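Side-chain contacts in putative calcium-regulated periplasmic protein (Bacteroides thetaiotaomicron, PDB 3DB7), which is of unknown function but binds calcium through acidic side chains and is probably a calcium-regulated periplasmic protein of the PepSY-like family: residues I76-I81 with L95-D100; K83-N88 with V106-R111. All coordinates share one frame; numbering follows the deposited sequence. Where two conformers were deposited one is given.

Contact 1: I76-I81 with L95-D100; sequences IIPAAI and LKIERD
Ile97 carries this contact from the strand side, lodging against Ile76, Ile77 and Pro78, the residues that lead into helix 79-88. Just before it, Leu95 and Lys96 form a classic beta bulge, both facing Lys107 of the next strand. At Ile97 the side chain turns to the helix face. CG1 stands opposite the backbone N (chi1 -174°) and the chain stays extended at chi2 169°, which sends CD1 out toward Pro78, where it comes to 3.9 Å from the CD corner of the proline ring. The same methyl of Ile97, CD1, lies 4.3 Å from Ile77 CA, so it meets the backbone at the bend before the helix as well as the ring. The second branch goes elsewhere: Ile97 CG2 touches Ile76 CG2 at 4.2 Å, the two isoleucines meeting at a slant. On the Ile76 side it is again the short branch that touches, CG1 and CD1 being turned away from Ile97. With no hydrogen bond between the segments, the join is aliphatic, and Ile76, Ile77 and Ile97 are all buried. It packs the lead-in to helix 79-88 onto one face of a long antiparallel sheet, within the PepSY-like region of the chain. Pro78 is the N-cap residue, and its carbonyl O accepts a weak bond from Ile81 N. Ile81, one turn into the helix, also points toward the strand, but its CD1 stays 5.0 Å from Ile97 CD1. Trp62 of the neighbouring strand touches both Ile76 and Ile97, while Phe20 and His24 of helix 15-24 reach Ile76. Farther along the strand, Arg99 makes a cation-pi contact with Trp62, and its NE bonds to the carbonyl O of the same residue.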
loop_
_atom_site.group_PDB
_atom_site.type_symbol
_atom_site.label_atom_id
_atom_site.label_comp_id
_atom_site.label_asym_id
_atom_site.label_seq_id
_atom_site.Cartn_x
_atom_site.Cartn_y
_atom_site.Cartn_z
ATOM N N ILE A 76 4.729 17.714 5.245
ATOM C CA ILE A 76 3.943 17.000 4.212
ATOM C C ILE A 76 2.742 16.247 4.805
ATOM O O ILE A 76 1.770 15.951 4.110
ATOM C CB ILE A 76 4.868 15.951 3.516
ATOM C CG1 ILE A 76 5.990 16.675 2.772
ATOM C CG2 ILE A 76 4.116 15.048 2.508
ATOM C CD1 ILE A 76 7.131 15.743 2.306
ATOM N N ILE A 77 2.828 15.860 6.076
ATOM C CA ILE A 77 1.824 15.024 6.719
ATOM C C ILE A 77 0.633 15.835 7.241
ATOM O O ILE A 77 0.822 16.803 8.015
ATOM C CB ILE A 77 2.467 14.271 7.917
ATOM C CG1 ILE A 77 3.725 13.504 7.475
ATOM C CG2 ILE A 77 1.470 13.356 8.570
ATOM C CD1 ILE A 77 4.525 12.991 8.610
ATOM N N PRO A 78 -0.588 15.501 6.810
ATOM C CA PRO A 78 -1.734 16.264 7.315
ATOM C C PRO A 78 -1.761 16.264 8.839
ATOM O O PRO A 78 -1.454 15.257 9.471
ATOM C CB PRO A 78 -2.950 15.532 6.724
ATOM C CG PRO A 78 -2.417 14.832 5.471
ATOM C CD PRO A 78 -0.966 14.529 5.747
ATOM N N ALA A 79 -2.119 17.417 9.410
ATOM C CA ALA A 79 -2.034 17.565 10.850
ATOM C C ALA A 79 -2.799 16.499 11.595
ATOM O O ALA A 79 -2.348 16.000 12.626
ATOM C CB ALA A 79 -2.533 18.982 11.278
ATOM N N ALA A 80 -3.963 16.114 11.101
ATOM C CA ALA A 80 -4.768 15.148 11.849
ATOM C C ALA A 80 -4.078 13.786 11.850
ATOM O O ALA A 80 -4.116 13.042 12.821
ATOM C CB ALA A 80 -6.182 14.966 11.251
ATOM N N ILE A 81 -3.358 13.491 10.768
ATOM C CA ILE A 81 -2.655 12.191 10.686
ATOM C C ILE A 81 -1.408 12.235 11.609
ATOM O O ILE A 81 -1.115 11.313 12.355
ATOM C CB ILE A 81 -2.276 11.855 9.257
ATOM C CG1 ILE A 81 -3.555 11.553 8.461
ATOM C CG2 ILE A 81 -1.284 10.686 9.184
ATOM C CD1 ILE A 81 -3.366 11.286 6.924
ATOM N N LEU A 95 7.680 6.584 7.751
ATOM C CA LEU A 95 8.656 6.233 6.749
ATOM C C LEU A 95 8.121 6.466 5.313
ATOM O O LEU A 95 8.931 6.717 4.405
ATOM C CB LEU A 95 9.146 4.780 6.900
ATOM C CG LEU A 95 9.914 4.492 8.160
ATOM C CD1 LEU A 95 10.600 3.140 8.059
ATOM C CD2 LEU A 95 10.960 5.597 8.437
ATOM N N LYS A 96 6.809 6.346 5.109
ATOM C CA LYS A 96 6.222 6.583 3.813
ATOM C C LYS A 96 4.826 7.121 3.990
ATOM O O LYS A 96 4.140 6.776 4.948
ATOM C CB LYS A 96 6.162 5.281 2.986
ATOM C CG LYS A 96 5.556 5.439 1.606
ATOM C CD LYS A 96 5.810 4.210 0.774
ATOM C CE LYS A 96 5.356 2.992 1.529
ATOM N NZ LYS A 96 5.642 1.743 0.721
ATOM N N ILE A 97 4.419 7.974 3.057
ATOM C CA ILE A 97 3.050 8.416 2.970
ATOM C C ILE A 97 2.650 8.396 1.506
ATOM O O ILE A 97 3.445 8.782 0.617
ATOM C CB ILE A 97 2.809 9.787 3.626
ATOM C CG1 ILE A 97 1.322 10.155 3.642
ATOM C CG2 ILE A 97 3.650 10.932 2.969
ATOM C CD1 ILE A 97 1.031 11.400 4.537
ATOM N N GLU A 98 1.433 7.968 1.258
ATOM C CA GLU A 98 0.838 7.912 -0.084
ATOM C C GLU A 98 -0.541 8.469 -0.044
ATOM O O GLU A 98 -1.214 8.410 0.986
ATOM C CB GLU A 98 0.738 6.484 -0.553
ATOM C CG GLU A 98 2.105 5.820 -0.680
ATOM C CD GLU A 98 2.038 4.316 -0.922
ATOM O OE1 GLU A 98 1.703 3.548 0.017
ATOM O OE2 GLU A 98 2.322 3.889 -2.047
ATOM N N ARG A 99 -1.020 8.953 -1.196
ATOM C CA ARG A 99 -2.390 9.429 -1.272
ATOM C C ARG A 99 -2.923 9.229 -2.692
ATOM O O ARG A 99 -2.133 9.223 -3.664
ATOM C CB ARG A 99 -2.485 10.890 -0.858
ATOM C CG ARG A 99 -1.849 11.816 -1.827
ATOM C CD ARG A 99 -2.024 13.292 -1.426
ATOM N NE ARG A 99 -1.232 14.132 -2.322
ATOM C CZ ARG A 99 -1.300 15.442 -2.420
ATOM N NH1 ARG A 99 -2.132 16.155 -1.649
ATOM N NH2 ARG A 99 -0.537 16.037 -3.316
ATOM N N ASP A 100 -4.235 9.090 -2.769
ATOM C CA ASP A 100 -4.923 9.081 -4.041
ATOM C C ASP A 100 -6.247 9.761 -3.824
ATOM O O ASP A 100 -6.384 10.547 -2.884
ATOM C CB ASP A 100 -4.999 7.687 -4.618
ATOM C CG ASP A 100 -5.926 6.805 -3.882
ATOM O OD1 ASP A 100 -6.555 7.262 -2.930
ATOM O OD2 ASP A 100 -6.083 5.632 -4.291
#

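Contact 2: K83-N88 with V106-R111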
loop_
_atom_site.group_PDB
_atom_site.type_symbol
_atom_site.label_atom_id
_atom_site.label_comp_id
_atom_site.label_asym_id
_atom_site.label_seq_id
_atom_site.Cartn_x
_atom_site.Cartn_y
_atom_site.Cartn_z
ATOM N N LYS A 83 -1.064 13.972 14.291
ATOM C CA LYS A 83 -1.526 13.883 15.650
ATOM C C LYS A 83 -1.881 12.456 15.992
ATOM O O LYS A 83 -1.508 12.010 17.053
ATOM C CB LYS A 83 -2.716 14.794 15.946
ATOM C CG LYS A 83 -3.168 14.722 17.385
ATOM C CD LYS A 83 -4.135 15.781 17.768
ATOM C CE LYS A 83 -4.671 15.560 19.133
ATOM N NZ LYS A 83 -5.640 16.658 19.594
ATOM N N TYR A 84 -2.570 11.727 15.098
ATOM C CA TYR A 84 -2.892 10.331 15.376
ATOM C C TYR A 84 -1.612 9.515 15.608
ATOM O O TYR A 84 -1.520 8.700 16.527
ATOM C CB TYR A 84 -3.738 9.715 14.203
ATOM C CG TYR A 84 -4.287 8.377 14.523
ATOM C CD1 TYR A 84 -5.493 8.275 15.140
ATOM C CD2 TYR A 84 -3.528 7.223 14.321
ATOM C CE1 TYR A 84 -5.970 7.064 15.557
ATOM C CE2 TYR A 84 -4.030 6.022 14.694
ATOM C CZ TYR A 84 -5.249 5.953 15.324
ATOM O OH TYR A 84 -5.749 4.738 15.805
ATOM N N VAL A 85 -0.638 9.728 14.739
ATOM C CA VAL A 85 0.602 8.957 14.807
ATOM C C VAL A 85 1.388 9.266 16.074
ATOM O O VAL A 85 1.814 8.388 16.802
ATOM C CB VAL A 85 1.477 9.129 13.557
ATOM C CG1 VAL A 85 2.849 8.532 13.793
ATOM C CG2 VAL A 85 0.784 8.545 12.281
ATOM N N THR A 86 1.554 10.535 16.360
ATOM C CA THR A 86 2.326 10.930 17.534
ATOM C C THR A 86 1.645 10.649 18.864
ATOM O O THR A 86 2.293 10.533 19.874
ATOM C CB THR A 86 2.783 12.380 17.444
ATOM O OG1 THR A 86 1.661 13.257 17.309
ATOM C CG2 THR A 86 3.729 12.569 16.292
ATOM N N THR A 87 0.330 10.514 18.848
ATOM C CA THR A 87 -0.436 10.078 20.033
ATOM C C THR A 87 -0.300 8.582 20.252
ATOM O O THR A 87 0.011 8.128 21.356
ATOM C CB THR A 87 -1.926 10.397 19.874
ATOM O OG1 THR A 87 -2.095 11.819 19.746
ATOM C CG2 THR A 87 -2.754 9.841 21.086
ATOM N N ASN A 88 -0.543 7.789 19.226
ATOM C CA ASN A 88 -0.731 6.348 19.400
ATOM C C ASN A 88 0.505 5.525 19.146
ATOM O O ASN A 88 0.589 4.359 19.588
ATOM C CB ASN A 88 -1.867 5.873 18.473
ATOM C CG ASN A 88 -3.180 6.454 18.891
ATOM O OD1 ASN A 88 -3.636 6.144 19.995
ATOM N ND2 ASN A 88 -3.762 7.363 18.089
ATOM N N VAL A 106 -0.171 5.451 5.404
ATOM C CA VAL A 106 1.013 5.817 6.145
ATOM C C VAL A 106 1.709 4.561 6.656
ATOM O O VAL A 106 1.061 3.689 7.234
ATOM C CB VAL A 106 0.557 6.666 7.336
ATOM C CG1 VAL A 106 1.680 6.993 8.193
ATOM C CG2 VAL A 106 -0.169 7.965 6.786
ATOM N N LYS A 107 3.015 4.446 6.405
ATOM C CA LYS A 107 3.817 3.309 6.885
ATOM C C LYS A 107 4.762 3.801 7.936
ATOM O O LYS A 107 5.497 4.785 7.710
ATOM C CB LYS A 107 4.625 2.666 5.753
ATOM C CG LYS A 107 5.445 1.468 6.136
ATOM C CD LYS A 107 4.632 0.193 6.069
ATOM C CE LYS A 107 5.524 -1.060 6.166
ATOM N NZ LYS A 107 4.749 -2.271 6.565
ATOM N N LEU A 108 4.758 3.159 9.094
ATOM C CA LEU A 108 5.530 3.638 10.228
ATOM C C LEU A 108 6.785 2.769 10.389
ATOM O O LEU A 108 6.844 1.621 9.900
ATOM C CB LEU A 108 4.723 3.537 11.533
ATOM C CG LEU A 108 3.390 4.282 11.533
ATOM C CD1 LEU A 108 2.648 4.100 12.892
ATOM C CD2 LEU A 108 3.530 5.718 11.132
ATOM N N SER A 109 7.738 3.293 11.148
ATOM C CA SER A 109 9.004 2.563 11.347
ATOM C C SER A 109 8.862 1.251 12.147
ATOM O O SER A 109 9.752 0.374 12.104
ATOM C CB SER A 109 10.018 3.471 12.026
ATOM O OG SER A 109 9.480 4.023 13.213
ATOM N N ASN A 110 7.730 1.096 12.819
ATOM C CA ASN A 110 7.440 -0.136 13.588
ATOM C C ASN A 110 6.710 -1.159 12.700
ATOM O O ASN A 110 6.311 -2.224 13.152
ATOM C CB ASN A 110 6.659 0.167 14.869
ATOM C CG ASN A 110 5.228 0.563 14.591
ATOM O OD1 ASN A 110 4.899 0.852 13.453
ATOM N ND2 ASN A 110 4.360 0.506 15.611
ATOM N N ARG A 111 6.590 -0.803 11.439
ATOM C CA ARG A 111 6.002 -1.640 10.360
ATOM C C ARG A 111 4.463 -1.561 10.270
ATOM O O ARG A 111 3.900 -2.026 9.281
ATOM C CB ARG A 111 6.463 -3.081 10.384
ATOM C CG ARG A 111 7.952 -3.204 9.965
ATOM C CD ARG A 111 8.310 -4.650 9.656
ATOM N NE ARG A 111 7.842 -5.537 10.716
#
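Val85, on helix 79-88, passes above the end of strand 103-108 with its CA 8.6 Å from that of Leu108, the first residue of a type I turn that runs to Arg111. One methyl does most of the touching: Leu108 CD2 comes up against both branches of Val85, 3.9 Å from CG1 and 4.1 Å from CG2, as the two side chains run alongside one another, pointing opposite ways. Val85 CG1 lies anti to the backbone N (chi1 169°), which turns both methyls toward Leu108 CD2. Val85 CG2 also approaches Val106 CG1, more loosely, at 4.5 Å. Val94 and Leu114 of the flanking strands pack beside Val85. No polar group bonds across the two segments; several are held close by in the chain. Lys83 O accepts Thr87 N and, from the opposite face of its carbonyl plane, Thr87 OG1 at 2.8 Å. Asn88 ND2 sits 3.3 Å above the centre of the Tyr84 ring. Across the turn, Lys107 NZ donates to Arg111 O at 2.9 Å and forms a salt bridge with Glu113. Between 83-88 and 106-111 the contact is made by buried Val85, Val106 and Leu108, so the spacing here probably rests on packing rather than on directional bonds.

In the fold
From the N terminus, residues 76-81 enter helix 79-88 and 83-88 complete it; the chain then turns back into strand 94-99 and, through a short hairpin turn, strand 103-108. Contact 1 closes a loop of 13 residues by bringing the residues that lead into the helix onto the first of these strands. Contact 2 closes one of 17 residues, bringing the later helical turns onto the second. Their segments alternate along the sequence, so the two loops cross. Centres 10 Å apart, they meet through Ile81 on Val106 and through the probable backbone hydrogen bonds that join Leu95 and Lys96 to Lys107. Together they tie the helix and its lead-in to two neighbouring antiparallel strands.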